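Local coordinates for putative membrane protein COG4129 (Clostridium difficile, PDB 3KMI) that is of unproven function but probably exports aromatic acids across the cell membrane, this helical piece being its C-terminal domain, at residues A[118-121]-A[122-126]; A[131-134]-A[135-139]. All coordinates share one frame; numbering follows the deposited sequence. Where two conformers were deposited one is given.

Contact 1: A[118-121]-A[122-126]; sequences TEFE and AETGN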
loop_
_atom_site.group_PDB
_atom_site.type_symbol
_atom_site.label_atom_id
_atom_site.label_comp_id
_atom_site.label_asym_id
_atom_site.label_seq_id
_atom_site.Cartn_x
_atom_site.Cartn_y
_atom_site.Cartn_z
ATOM N N THR A 118 -16.477 -13.633 3.599
ATOM C CA THR A 118 -16.428 -14.696 2.612
ATOM C C THR A 118 -15.172 -15.539 2.797
ATOM O O THR A 118 -14.043 -15.028 2.730
ATOM C CB THR A 118 -16.499 -14.133 1.148
ATOM O OG1 THR A 118 -17.701 -13.362 0.979
ATOM C CG2 THR A 118 -16.501 -15.273 0.112
ATOM N N GLU A 119 -15.368 -16.828 3.044
ATOM C CA GLU A 119 -14.250 -17.770 3.107
ATOM C C GLU A 119 -13.686 -17.939 1.694
ATOM O O GLU A 119 -14.445 -18.106 0.748
ATOM C CB GLU A 119 -14.717 -19.111 3.672
ATOM C CG GLU A 119 -14.928 -19.112 5.182
ATOM C CD GLU A 119 -13.757 -18.505 5.935
ATOM O OE1 GLU A 119 -12.644 -19.074 5.855
ATOM O OE2 GLU A 119 -13.949 -17.453 6.602
ATOM N N PHE A 120 -12.366 -17.865 1.548
ATOM C CA PHE A 120 -11.767 -17.943 0.238
ATOM C C PHE A 120 -11.797 -19.387 -0.216
ATOM O O PHE A 120 -11.357 -20.285 0.511
ATOM C CB PHE A 120 -10.357 -17.356 0.236
ATOM C CG PHE A 120 -10.291 -15.926 -0.252
ATOM C CD1 PHE A 120 -11.142 -14.950 0.266
ATOM C CD2 PHE A 120 -9.369 -15.566 -1.236
ATOM C CE1 PHE A 120 -11.068 -13.622 -0.191
ATOM C CE2 PHE A 120 -9.290 -14.249 -1.690
ATOM C CZ PHE A 120 -10.137 -13.277 -1.155
ATOM N N GLU A 121 -12.424 -19.603 -1.368
ATOM C CA GLU A 121 -12.399 -20.902 -2.060
ATOM C C GLU A 121 -11.698 -20.684 -3.397
ATOM O O GLU A 121 -11.225 -19.586 -3.658
ATOM C CB GLU A 121 -13.813 -21.463 -2.251
ATOM C CG GLU A 121 -14.630 -21.520 -0.946
ATOM C CD GLU A 121 -15.817 -22.457 -1.020
ATOM O OE1 GLU A 121 -16.579 -22.389 -2.012
ATOM O OE2 GLU A 121 -15.989 -23.264 -0.076
ATOM N N ALA A 122 -11.631 -21.717 -4.236
ATOM C CA ALA A 122 -10.832 -21.670 -5.466
ATOM C C ALA A 122 -10.940 -20.359 -6.261
ATOM O O ALA A 122 -9.931 -19.761 -6.629
ATOM C CB ALA A 122 -11.158 -22.876 -6.370
ATOM N N GLU A 123 -12.162 -19.912 -6.516
ATOM C CA GLU A 123 -12.383 -18.817 -7.447
ATOM C C GLU A 123 -12.641 -17.481 -6.752
ATOM O O GLU A 123 -12.845 -16.454 -7.411
ATOM C CB GLU A 123 -13.556 -19.165 -8.374
ATOM C CG GLU A 123 -13.453 -18.546 -9.768
ATOM C CD GLU A 123 -12.103 -18.793 -10.419
ATOM O OE1 GLU A 123 -11.604 -19.941 -10.356
ATOM O OE2 GLU A 123 -11.541 -17.838 -10.990
ATOM N N THR A 124 -12.627 -17.495 -5.425
ATOM C CA THR A 124 -13.032 -16.337 -4.657
ATOM C C THR A 124 -12.185 -15.088 -4.921
ATOM O O THR A 124 -12.734 -14.028 -5.185
ATOM C CB THR A 124 -13.028 -16.656 -3.164
ATOM O OG1 THR A 124 -13.758 -17.874 -2.933
ATOM C CG2 THR A 124 -13.632 -15.504 -2.366
ATOM N N GLY A 125 -10.862 -15.199 -4.831
ATOM C CA GLY A 125 -10.014 -14.032 -5.064
ATOM C C GLY A 125 -10.305 -13.399 -6.419
ATOM O O GLY A 125 -10.507 -12.180 -6.530
ATOM N N ASN A 126 -10.342 -14.245 -7.442
ATOM C CA ASN A 126 -10.610 -13.809 -8.808
ATOM C C ASN A 126 -11.960 -13.108 -8.962
ATOM O O ASN A 126 -12.025 -12.038 -9.565
ATOM C CB ASN A 126 -10.531 -14.996 -9.749
ATOM C CG ASN A 126 -9.124 -15.475 -9.966
ATOM O OD1 ASN A 126 -8.144 -14.779 -9.664
ATOM N ND2 ASN A 126 -9.007 -16.662 -10.524
HETATM O O HOH W 1 -9.377 -17.612 -4.295
#
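The backbone turns from the extended run 118-121 into helix 124-140, and E121 and T124 meet across the turn by a bond from T124 N to E121 O (3.1 Å). This type I beta turn, E121-T124, lies in the putative aromatic acid exporter C-terminal domain. A second bond runs the other way, from E121 N to T124 OG1, short at 2.7 Å and fairly straight (162° at the hydrogen). T124 thus gives its amide to E121 and takes that residue's amide on its hydroxyl. The hydroxyl reaches back because OG1 sits beside its own backbone N, opposite the carbonyl carbon (chi1 -50°); the same rotation puts CG2 over one face of the F120 ring. This CH-pi contact places CG2 3.9 Å from the ring centroid, 20° off the normal and displaced toward the CD1 side. T118 adds its own methyl, CG2 lying 3.8 Å from T124 CG2, while its hydroxyl bonds back to K114 O in helix 103-117. G125 CA comes in obliquely on the same side of the ring, 3.5 Å from F120 CE2, and L168 and R171 of helix 148-176 also touch F120. One water accepts from G125 N and donates to E121 O, so this carbonyl serves both T124 and the water. Further on, the N126 amide gives a nearly straight bond to E123 OE2. With hydroxyl and methyl engaged in different directions, T124 has its rotation fixed, and the first helical amides find acceptors in a carbonyl and a water.

Contact 2: A[131-134]-A[135-139]; sequences ELKR and LMISM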
loop_
_atom_site.group_PDB
_atom_site.type_symbol
_atom_site.label_atom_id
_atom_site.label_comp_id
_atom_site.label_asym_id
_atom_site.label_seq_id
_atom_site.Cartn_x
_atom_site.Cartn_y
_atom_site.Cartn_z
ATOM N N GLU A 131 -14.956 -7.945 -9.304
ATOM C CA GLU A 131 -15.988 -7.070 -8.711
ATOM C C GLU A 131 -15.377 -5.727 -8.367
ATOM O O GLU A 131 -15.980 -4.676 -8.621
ATOM C CB GLU A 131 -16.639 -7.705 -7.475
ATOM C CG GLU A 131 -17.736 -6.852 -6.809
ATOM C CD GLU A 131 -18.483 -7.588 -5.653
ATOM O OE1 GLU A 131 -18.199 -8.783 -5.405
ATOM O OE2 GLU A 131 -19.365 -6.959 -5.000
ATOM N N LEU A 132 -14.172 -5.760 -7.807
ATOM C CA LEU A 132 -13.421 -4.529 -7.531
ATOM C C LEU A 132 -13.163 -3.705 -8.805
ATOM O O LEU A 132 -13.330 -2.466 -8.799
ATOM C CB LEU A 132 -12.097 -4.841 -6.792
ATOM C CG LEU A 132 -11.243 -3.658 -6.376
ATOM C CD1 LEU A 132 -12.093 -2.644 -5.609
ATOM C CD2 LEU A 132 -10.114 -4.158 -5.457
ATOM N N LYS A 133 -12.741 -4.379 -9.873
ATOM C CA LYS A 133 -12.493 -3.670 -11.114
ATOM C C LYS A 133 -13.803 -3.022 -11.605
ATOM O O LYS A 133 -13.806 -1.886 -12.088
ATOM C CB LYS A 133 -11.891 -4.609 -12.167
ATOM C CG LYS A 133 -11.423 -3.878 -13.428
ATOM C CD LYS A 133 -11.100 -4.839 -14.553
ATOM C CE LYS A 133 -11.001 -4.098 -15.912
ATOM N NZ LYS A 133 -10.201 -2.851 -15.721
ATOM N N ARG A 134 -14.918 -3.740 -11.450
ATOM C CA ARG A 134 -16.214 -3.189 -11.805
ATOM C C ARG A 134 -16.583 -1.934 -10.991
ATOM O O ARG A 134 -17.141 -0.969 -11.544
ATOM C CB ARG A 134 -17.298 -4.272 -11.741
ATOM C CG ARG A 134 -17.204 -5.295 -12.889
ATOM C CD ARG A 134 -18.563 -6.029 -13.103
ATOM N NE ARG A 134 -19.017 -6.621 -11.840
ATOM C CZ ARG A 134 -18.661 -7.829 -11.395
ATOM N NH1 ARG A 134 -17.868 -8.610 -12.124
ATOM N NH2 ARG A 134 -19.117 -8.269 -10.229
ATOM N N LEU A 135 -16.233 -1.919 -9.703
ATOM C CA LEU A 135 -16.505 -0.765 -8.855
ATOM C C LEU A 135 -15.604 0.433 -9.209
ATOM O O LEU A 135 -16.041 1.575 -9.121
ATOM C CB LEU A 135 -16.342 -1.128 -7.373
ATOM C CG LEU A 135 -16.708 -0.044 -6.342
ATOM C CD1 LEU A 135 -18.140 0.420 -6.470
ATOM C CD2 LEU A 135 -16.465 -0.538 -4.912
HETATM N N MSE A 136 -14.351 0.161 -9.585
HETATM C CA MSE A 136 -13.419 1.209 -10.039
HETATM C C MSE A 136 -13.987 1.867 -11.300
HETATM O O MSE A 136 -14.031 3.095 -11.397
HETATM C CB MSE A 136 -12.004 0.653 -10.331
HETATM C CG MSE A 136 -11.208 0.065 -9.136
HETATM SE SE MSE A 136 -9.302 -0.258 -9.539
HETATM C CE MSE A 136 -8.655 -0.738 -7.718
ATOM N N ILE A 137 -14.425 1.048 -12.260
ATOM C CA ILE A 137 -14.990 1.577 -13.516
ATOM C C ILE A 137 -16.253 2.393 -13.236
ATOM O O ILE A 137 -16.454 3.453 -13.830
ATOM C CB ILE A 137 -15.285 0.459 -14.571
ATOM C CG1 ILE A 137 -13.985 -0.213 -15.039
ATOM C CG2 ILE A 137 -16.091 1.016 -15.798
ATOM C CD1 ILE A 137 -14.224 -1.476 -15.893
ATOM N N SER A 138 -17.079 1.908 -12.307
ATOM C CA SER A 138 -18.352 2.556 -11.980
ATOM C C SER A 138 -18.129 3.874 -11.259
ATOM O O SER A 138 -18.806 4.855 -11.548
ATOM C CB SER A 138 -19.257 1.623 -11.159
ATOM O OG SER A 138 -20.263 2.336 -10.452
HETATM N N MSE A 139 -17.191 3.902 -10.315
HETATM C CA MSE A 139 -16.875 5.158 -9.637
HETATM C C MSE A 139 -16.312 6.183 -10.619
HETATM O O MSE A 139 -16.622 7.365 -10.523
HETATM C CB MSE A 139 -15.896 4.951 -8.487
HETATM C CG MSE A 139 -16.516 4.483 -7.179
HETATM SE SE MSE A 139 -15.109 4.410 -5.863
HETATM C CE MSE A 139 -14.562 6.291 -6.059
#
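L132 and M136 are one helical turn apart, and their side chains meet carbon to carbon: the terminal CE of the selenomethionine lies 4.1 Å from L132 CG. L132 swings CG opposite its backbone N (chi1 -177°), toward the following turn, whereas M136 starts beside its own N (chi1 -64°) and then runs extended through SE, crossing the leucine at a slant. On the way M136 CG passes 3.3 Å from L132 O, the carbonyl that accepts M136 N at 2.9 Å. Equivalent i to i+4 bonds, L135 to E131, I137 to K133 and S138 to R134, make this regular alpha helix, the later part of helix 124-140 in an all-helical bundle. L132 and L135 are buried, M136 lies at the margin, and all three touch L161 of helix 148-176; L135 also meets I107 and Q104 of helix 103-117. Beside them E131 extends its carboxylate to a salt bridge with K114 of that same helix. On the exposed side K133 CE comes 4.2 Å from I137 CD1, a loose contact. I137 CG1 lies nearer the backbone, 3.4 Å from K133 O. With CG beside its own N and a bend at chi3 (-54°), R134 folds back instead, so that E131 CA lies against one face of the guanidinium, 3.7 Å from its plane and toward the rim.

Overall arrangement
Coming from the N terminus, the chain passes through helices 7-33, 41-61, 68-95 and 103-117 before reaching contact 1, which closes the short connection between helix 103-117 and helix 124-140. Contact 2 follows in series, further along helix 124-140, and closes no loop; the two neither nest nor cross. Their centres are 18 Å apart and their nearest atoms about 5 Å, without touching. Both face helix 148-176, which F120 and N126 meet at one level and L132, L135, M136 and M139 at another. K114 serves both: its carbonyl holds the start of the connection locally, and its ammonium group ties helix 103-117 to residues 131-134 of helix 124-140.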